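Local coordinates for oxysterol-binding protein homolog 1 (Saccharomyces cerevisiae, PDB 5H28) that carries lipids, sterols among them, between membranes without vesicles and is targeted to the nucleus-vacuole junction through the ankyrin repeats this piece contains, at residues H63-T68 and L77-R82; D23-Q28 and T71-H76. One frame throughout, in Å; residues are numbered along the deposited sequence.

How the contacts relate
From the N terminus, the chain first lays down helix 18-28, whose final turns provide residues 23-28 of contact 2. It then runs through helices 35-42, 44-51 and 54-64 before residues 71-76 return to that early helix, closing a loop of 42 residues, most of them helical. Contact 1 closes a much shorter loop: eight residues without helix or strand separate 63-68 from 77-82. The two contacts cross, since 63-68 lies inside the loop of contact 2 and 71-76 inside that of contact 1. Their centres are about 14 Å apart. Trp-64 joins them, touching Leu-77 in one and Leu-25 and Leu-73 in the other.

Contact 1: residues H63-T68 and L77-R82; sequences HWVSTT and LDLNER
Leu-77 meets Trp-64 and Val-65 through a backbone hydrogen bond, a water bridge and apolar side-chain contacts. Its N donates to Trp-64 O over 2.8 Å, a short but bent bond with an angle of 141° at the hydrogen. A water adds a second link, giving one hydrogen to Val-65 O at 2.8 Å and the other to the carbonyl of the same leucine, Leu-77 O, at 2.9 Å. Together these bonds hold the chain leaving helix 54-64 against the chain that returns thirteen residues later, at Leu-77.

Residues 63-68 fall in the first predicted ankyrin repeat, and 77-82 lie in the long loop that leads from helix 54-64 to helix 89-95. That loop turns sharply at Asp-78 to Glu-81, a type I beta turn with Glu-81 N bonded to Asp-78 O. An Asx turn reinforces it: Asn-80 N donates to Asp-78 OD1 at 2.8 Å, meeting the oxygen from above the carboxylate plane. The Asn-80 amide is held in turn by Thr-110 O and Asn-112 N, which ties this loop to the one after helix 99-106.

The apolar contacts lie around the backbone bond. Leu-77 CD1 packs on Trp-64 CB at 3.9 Å, while the indole leads away to meet Phe-18 and Leu-25 of helix 18-28. One face of that indole carries His-63 CB, offset toward the rim. Val-65 straddles Leu-77 O with both methyls. With CG1 anti to the backbone N (chi1 171°), its CG2 is left to touch Leu-79 CD1 at 4.1 Å, the two side chains crossing at about a right angle. Leu-79 also packs on Leu-45 and Val-61, and Leu-77 on Met-44 and Ile-60.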
loop_
_atom_site.group_PDB
_atom_site.type_symbol
_atom_site.label_atom_id
_atom_site.label_comp_id
_atom_site.label_asym_id
_atom_site.label_seq_id
_atom_site.Cartn_x
_atom_site.Cartn_y
_atom_site.Cartn_z
ATOM N N HIS A 63 -20.123 3.548 2.918
ATOM C CA HIS A 63 -20.887 4.332 1.950
ATOM C C HIS A 63 -20.052 5.147 0.973
ATOM O O HIS A 63 -20.335 5.167 -0.225
ATOM C CB HIS A 63 -21.816 5.330 2.653
ATOM C CG HIS A 63 -23.135 4.759 3.069
ATOM N ND1 HIS A 63 -23.282 3.940 4.168
ATOM C CD2 HIS A 63 -24.371 4.896 2.534
ATOM C CE1 HIS A 63 -24.551 3.596 4.292
ATOM N NE2 HIS A 63 -25.234 4.164 3.313
ATOM N N TRP A 64 -19.015 5.803 1.481
ATOM C CA TRP A 64 -18.242 6.717 0.647
ATOM C C TRP A 64 -16.766 6.502 0.332
ATOM O O TRP A 64 -16.113 7.416 -0.174
ATOM C CB TRP A 64 -18.444 8.120 1.223
ATOM C CG TRP A 64 -19.904 8.443 1.362
ATOM C CD1 TRP A 64 -20.866 8.270 0.408
ATOM C CD2 TRP A 64 -20.572 8.987 2.510
ATOM N NE1 TRP A 64 -22.088 8.671 0.886
ATOM C CE2 TRP A 64 -21.940 9.115 2.172
ATOM C CE3 TRP A 64 -20.152 9.379 3.788
ATOM C CZ2 TRP A 64 -22.891 9.621 3.066
ATOM C CZ3 TRP A 64 -21.102 9.884 4.679
ATOM C CH2 TRP A 64 -22.455 9.999 4.310
ATOM N N VAL A 65 -16.240 5.311 0.595
ATOM C CA VAL A 65 -14.832 5.045 0.320
ATOM C C VAL A 65 -14.562 4.252 -0.970
ATOM O O VAL A 65 -13.692 4.629 -1.757
ATOM C CB VAL A 65 -14.169 4.330 1.531
ATOM C CG1 VAL A 65 -12.770 3.850 1.173
ATOM C CG2 VAL A 65 -14.093 5.293 2.709
ATOM N N SER A 66 -15.304 3.173 -1.196
ATOM C CA SER A 66 -15.099 2.344 -2.384
ATOM C C SER A 66 -15.358 3.075 -3.701
ATOM O O SER A 66 -16.459 3.574 -3.950
ATOM C CB SER A 66 -15.971 1.088 -2.309
ATOM O OG SER A 66 -17.345 1.421 -2.229
ATOM N N THR A 67 -14.335 3.116 -4.550
ATOM C CA THR A 67 -14.421 3.793 -5.839
ATOM C C THR A 67 -15.347 3.118 -6.845
ATOM O O THR A 67 -15.724 3.726 -7.849
ATOM C CB THR A 67 -13.027 3.926 -6.481
ATOM O OG1 THR A 67 -12.468 2.623 -6.691
ATOM C CG2 THR A 67 -12.102 4.733 -5.579
ATOM N N THR A 68 -15.723 1.870 -6.581
ATOM C CA THR A 68 -16.608 1.148 -7.493
ATOM C C THR A 68 -18.068 1.556 -7.321
ATOM O O THR A 68 -18.912 1.233 -8.158
ATOM C CB THR A 68 -16.525 -0.378 -7.279
ATOM O OG1 THR A 68 -16.902 -0.691 -5.931
ATOM C CG2 THR A 68 -15.116 -0.882 -7.545
ATOM N N LEU A 77 -14.063 9.365 -0.410
ATOM C CA LEU A 77 -13.231 9.668 0.739
ATOM C C LEU A 77 -12.018 8.760 0.772
ATOM O O LEU A 77 -12.109 7.558 0.504
ATOM C CB LEU A 77 -14.043 9.518 2.027
ATOM C CG LEU A 77 -15.308 10.381 2.078
ATOM C CD1 LEU A 77 -15.989 10.196 3.422
ATOM C CD2 LEU A 77 -14.953 11.852 1.852
ATOM N N ASP A 78 -10.876 9.358 1.085
ATOM C CA ASP A 78 -9.612 8.647 1.161
ATOM C C ASP A 78 -9.434 8.142 2.586
ATOM O O ASP A 78 -9.372 8.927 3.532
ATOM C CB ASP A 78 -8.472 9.601 0.797
ATOM C CG ASP A 78 -7.139 8.896 0.659
ATOM O OD1 ASP A 78 -7.030 7.720 1.064
ATOM O OD2 ASP A 78 -6.194 9.532 0.147
ATOM N N LEU A 79 -9.362 6.828 2.743
ATOM C CA LEU A 79 -9.186 6.235 4.057
ATOM C C LEU A 79 -7.851 6.688 4.647
ATOM O O LEU A 79 -7.669 6.711 5.864
ATOM C CB LEU A 79 -9.214 4.711 3.933
ATOM C CG LEU A 79 -9.786 3.902 5.094
ATOM C CD1 LEU A 79 -11.198 4.371 5.401
ATOM C CD2 LEU A 79 -9.781 2.427 4.720
ATOM N N ASN A 80 -6.929 7.072 3.768
ATOM C CA ASN A 80 -5.596 7.498 4.170
ATOM C C ASN A 80 -5.339 8.993 4.007
ATOM O O ASN A 80 -4.192 9.420 3.871
ATOM C CB ASN A 80 -4.572 6.692 3.377
ATOM C CG ASN A 80 -4.876 5.212 3.404
ATOM O OD1 ASN A 80 -4.904 4.598 4.470
ATOM N ND2 ASN A 80 -5.120 4.629 2.234
ATOM N N GLU A 81 -6.414 9.778 4.026
ATOM C CA GLU A 81 -6.332 11.235 3.911
ATOM C C GLU A 81 -5.395 11.795 4.981
ATOM O O GLU A 81 -5.499 11.428 6.147
ATOM C CB GLU A 81 -7.726 11.838 4.111
ATOM C CG GLU A 81 -7.801 13.365 4.076
ATOM C CD GLU A 81 -7.861 13.920 2.667
ATOM O OE1 GLU A 81 -8.397 13.223 1.781
ATOM O OE2 GLU A 81 -7.390 15.060 2.450
ATOM N N ARG A 82 -4.489 12.687 4.595
ATOM C CA ARG A 82 -3.575 13.289 5.565
ATOM C C ARG A 82 -4.021 14.714 5.880
ATOM O O ARG A 82 -4.311 15.491 4.962
ATOM C CB ARG A 82 -2.140 13.309 5.015
ATOM C CG ARG A 82 -1.537 11.925 4.793
ATOM C CD ARG A 82 -0.132 11.978 4.188
ATOM N NE ARG A 82 0.924 12.274 5.158
ATOM C CZ ARG A 82 1.628 13.403 5.179
ATOM N NH1 ARG A 82 1.385 14.354 4.287
ATOM N NH2 ARG A 82 2.598 13.569 6.070
HETATM O O HOH W 1 -11.107 5.768 -1.531
#

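Contact 2: residues D23-Q28 and T71-H76; sequences DLLKKQ and TFLNIH
Leu-25 and Lys-26, the two helix residues that meet Phe-72, sit in a turn closed by a short backbone bond, Gln-28 N to Leu-24 O at 2.7 Å. The helix has ties of its own here as well: Leu-25 O accepts from Gln-30 NE2, and Gln-28 OE1 from Lys-8 NZ. Across to residues 71-76 the contact is van der Waals packing, with no polar bond between the two segments, and the Phe-72 ring does most of the work. With CG between the backbone N and the carbonyl carbon (chi1 89°), the ring is carried out to the helix and laid close against its backbone, where Phe-72 CE1 comes within 3.4 Å of Lys-26 CA.

Lys-26 CB stands over one face of this ring, a CH-pi contact 4.1 Å from the centroid and 25° off the normal. Because Lys-26 CG is anti to the backbone N (chi1 -169°), the extended chain passes CD1 of the ring and then carries the ammonium group away from it. Leu-25, the residue before, takes the ring edge with its CB, in plane, 3.8 Å from Phe-72 CZ.

This joins helix 18-28, near the N-terminal end of the ankyrin domain, to the irregular chain after helix 54-64. An alanine in place of Phe-72 is likely to leave Lys-26 CB and Leu-25 CB without their aromatic partner and open a gap between helix and loop. Deeper in, Leu-25 CD2 and Leu-73 CD1 meet at 4.1 Å, crossing at an oblique angle. Trp-64 and Leu-41 of helix 35-42 pack against Leu-73 from outside the two segments.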
loop_
_atom_site.group_PDB
_atom_site.type_symbol
_atom_site.label_atom_id
_atom_site.label_comp_id
_atom_site.label_asym_id
_atom_site.label_seq_id
_atom_site.Cartn_x
_atom_site.Cartn_y
_atom_site.Cartn_z
ATOM N N ASP A 23 -28.605 13.023 5.603
ATOM C CA ASP A 23 -29.530 14.060 5.170
ATOM C C ASP A 23 -28.886 15.441 5.260
ATOM O O ASP A 23 -29.085 16.285 4.388
ATOM C CB ASP A 23 -30.806 14.020 6.014
ATOM C CG ASP A 23 -31.736 12.892 5.610
ATOM O OD1 ASP A 23 -32.158 12.866 4.432
ATOM O OD2 ASP A 23 -32.051 12.035 6.464
ATOM N N LEU A 24 -28.107 15.664 6.312
ATOM C CA LEU A 24 -27.430 16.938 6.516
ATOM C C LEU A 24 -26.480 17.231 5.355
ATOM O O LEU A 24 -26.469 18.335 4.806
ATOM C CB LEU A 24 -26.662 16.902 7.842
ATOM C CG LEU A 24 -25.833 18.112 8.287
ATOM C CD1 LEU A 24 -24.569 18.200 7.460
ATOM C CD2 LEU A 24 -26.658 19.381 8.173
ATOM N N LEU A 25 -25.684 16.238 4.980
ATOM C CA LEU A 25 -24.740 16.395 3.878
ATOM C C LEU A 25 -25.480 16.614 2.562
ATOM O O LEU A 25 -25.121 17.482 1.766
ATOM C CB LEU A 25 -23.851 15.152 3.772
ATOM C CG LEU A 25 -22.583 15.078 4.629
ATOM C CD1 LEU A 25 -22.803 15.658 6.015
ATOM C CD2 LEU A 25 -22.128 13.631 4.698
ATOM N N LYS A 26 -26.521 15.821 2.346
ATOM C CA LYS A 26 -27.313 15.897 1.129
ATOM C C LYS A 26 -27.969 17.260 0.911
ATOM O O LYS A 26 -28.086 17.716 -0.224
ATOM C CB LYS A 26 -28.376 14.791 1.157
ATOM C CG LYS A 26 -29.121 14.570 -0.149
ATOM C CD LYS A 26 -29.980 13.308 -0.067
ATOM C CE LYS A 26 -30.723 13.040 -1.368
ATOM N NZ LYS A 26 -31.530 11.786 -1.298
ATOM N N LYS A 27 -28.383 17.918 1.990
ATOM C CA LYS A 27 -29.051 19.214 1.870
ATOM C C LYS A 27 -28.227 20.456 2.204
ATOM O O LYS A 27 -28.460 21.526 1.638
ATOM C CB LYS A 27 -30.323 19.227 2.729
ATOM C CG LYS A 27 -31.338 18.168 2.345
ATOM C CD LYS A 27 -31.495 17.128 3.436
ATOM C CE LYS A 27 -32.236 15.913 2.920
ATOM N NZ LYS A 27 -31.505 15.306 1.779
ATOM N N GLN A 28 -27.267 20.331 3.114
ATOM C CA GLN A 28 -26.477 21.493 3.503
ATOM C C GLN A 28 -25.046 21.555 2.984
ATOM O O GLN A 28 -24.469 22.638 2.890
ATOM C CB GLN A 28 -26.504 21.635 5.025
ATOM C CG GLN A 28 -27.879 22.037 5.545
ATOM C CD GLN A 28 -27.945 22.097 7.054
ATOM O OE1 GLN A 28 -27.031 22.595 7.705
ATOM N NE2 GLN A 28 -29.040 21.598 7.619
ATOM N N THR A 71 -22.254 7.446 -5.409
ATOM C CA THR A 71 -23.082 7.916 -4.298
ATOM C C THR A 71 -23.486 9.370 -4.497
ATOM O O THR A 71 -22.997 10.034 -5.405
ATOM C CB THR A 71 -22.327 7.820 -2.960
ATOM O OG1 THR A 71 -21.293 8.811 -2.930
ATOM C CG2 THR A 71 -21.705 6.443 -2.793
ATOM N N PHE A 72 -24.366 9.869 -3.631
ATOM C CA PHE A 72 -24.832 11.251 -3.722
ATOM C C PHE A 72 -23.724 12.227 -3.332
ATOM O O PHE A 72 -23.667 13.355 -3.832
ATOM C CB PHE A 72 -26.049 11.469 -2.809
ATOM C CG PHE A 72 -25.695 11.890 -1.401
ATOM C CD1 PHE A 72 -25.299 13.201 -1.127
ATOM C CD2 PHE A 72 -25.737 10.977 -0.355
ATOM C CE1 PHE A 72 -24.949 13.592 0.159
ATOM C CE2 PHE A 72 -25.388 11.362 0.940
ATOM C CZ PHE A 72 -24.994 12.668 1.196
ATOM N N LEU A 73 -22.857 11.785 -2.425
ATOM C CA LEU A 73 -21.756 12.610 -1.938
ATOM C C LEU A 73 -20.859 13.050 -3.087
ATOM O O LEU A 73 -20.288 14.140 -3.060
ATOM C CB LEU A 73 -20.927 11.835 -0.906
ATOM C CG LEU A 73 -19.960 12.685 -0.076
ATOM C CD1 LEU A 73 -20.764 13.566 0.870
ATOM C CD2 LEU A 73 -19.006 11.797 0.709
ATOM N N ASN A 74 -20.742 12.189 -4.094
ATOM C CA ASN A 74 -19.924 12.462 -5.269
ATOM C C ASN A 74 -18.474 12.793 -4.949
ATOM O O ASN A 74 -17.851 13.643 -5.589
ATOM C CB ASN A 74 -20.549 13.580 -6.102
ATOM C CG ASN A 74 -21.819 13.135 -6.789
ATOM O OD1 ASN A 74 -21.878 12.037 -7.345
ATOM N ND2 ASN A 74 -22.840 13.980 -6.762
ATOM N N ILE A 75 -17.950 12.103 -3.947
ATOM C CA ILE A 75 -16.568 12.255 -3.523
ATOM C C ILE A 75 -16.179 10.924 -2.916
ATOM O O ILE A 75 -16.909 10.384 -2.087
ATOM C CB ILE A 75 -16.392 13.309 -2.408
ATOM C CG1 ILE A 75 -16.891 14.676 -2.868
ATOM C CG2 ILE A 75 -14.921 13.393 -2.017
ATOM C CD1 ILE A 75 -16.795 15.740 -1.789
ATOM N N HIS A 76 -15.049 10.375 -3.334
ATOM C CA HIS A 76 -14.609 9.132 -2.734
ATOM C C HIS A 76 -13.606 9.473 -1.653
ATOM O O HIS A 76 -12.464 9.851 -1.929
ATOM C CB HIS A 76 -14.010 8.196 -3.781
ATOM C CG HIS A 76 -15.044 7.523 -4.628
ATOM N ND1 HIS A 76 -15.329 7.921 -5.917
ATOM C CD2 HIS A 76 -15.911 6.525 -4.343
ATOM C CE1 HIS A 76 -16.327 7.196 -6.387
ATOM N NE2 HIS A 76 -16.699 6.341 -5.453
#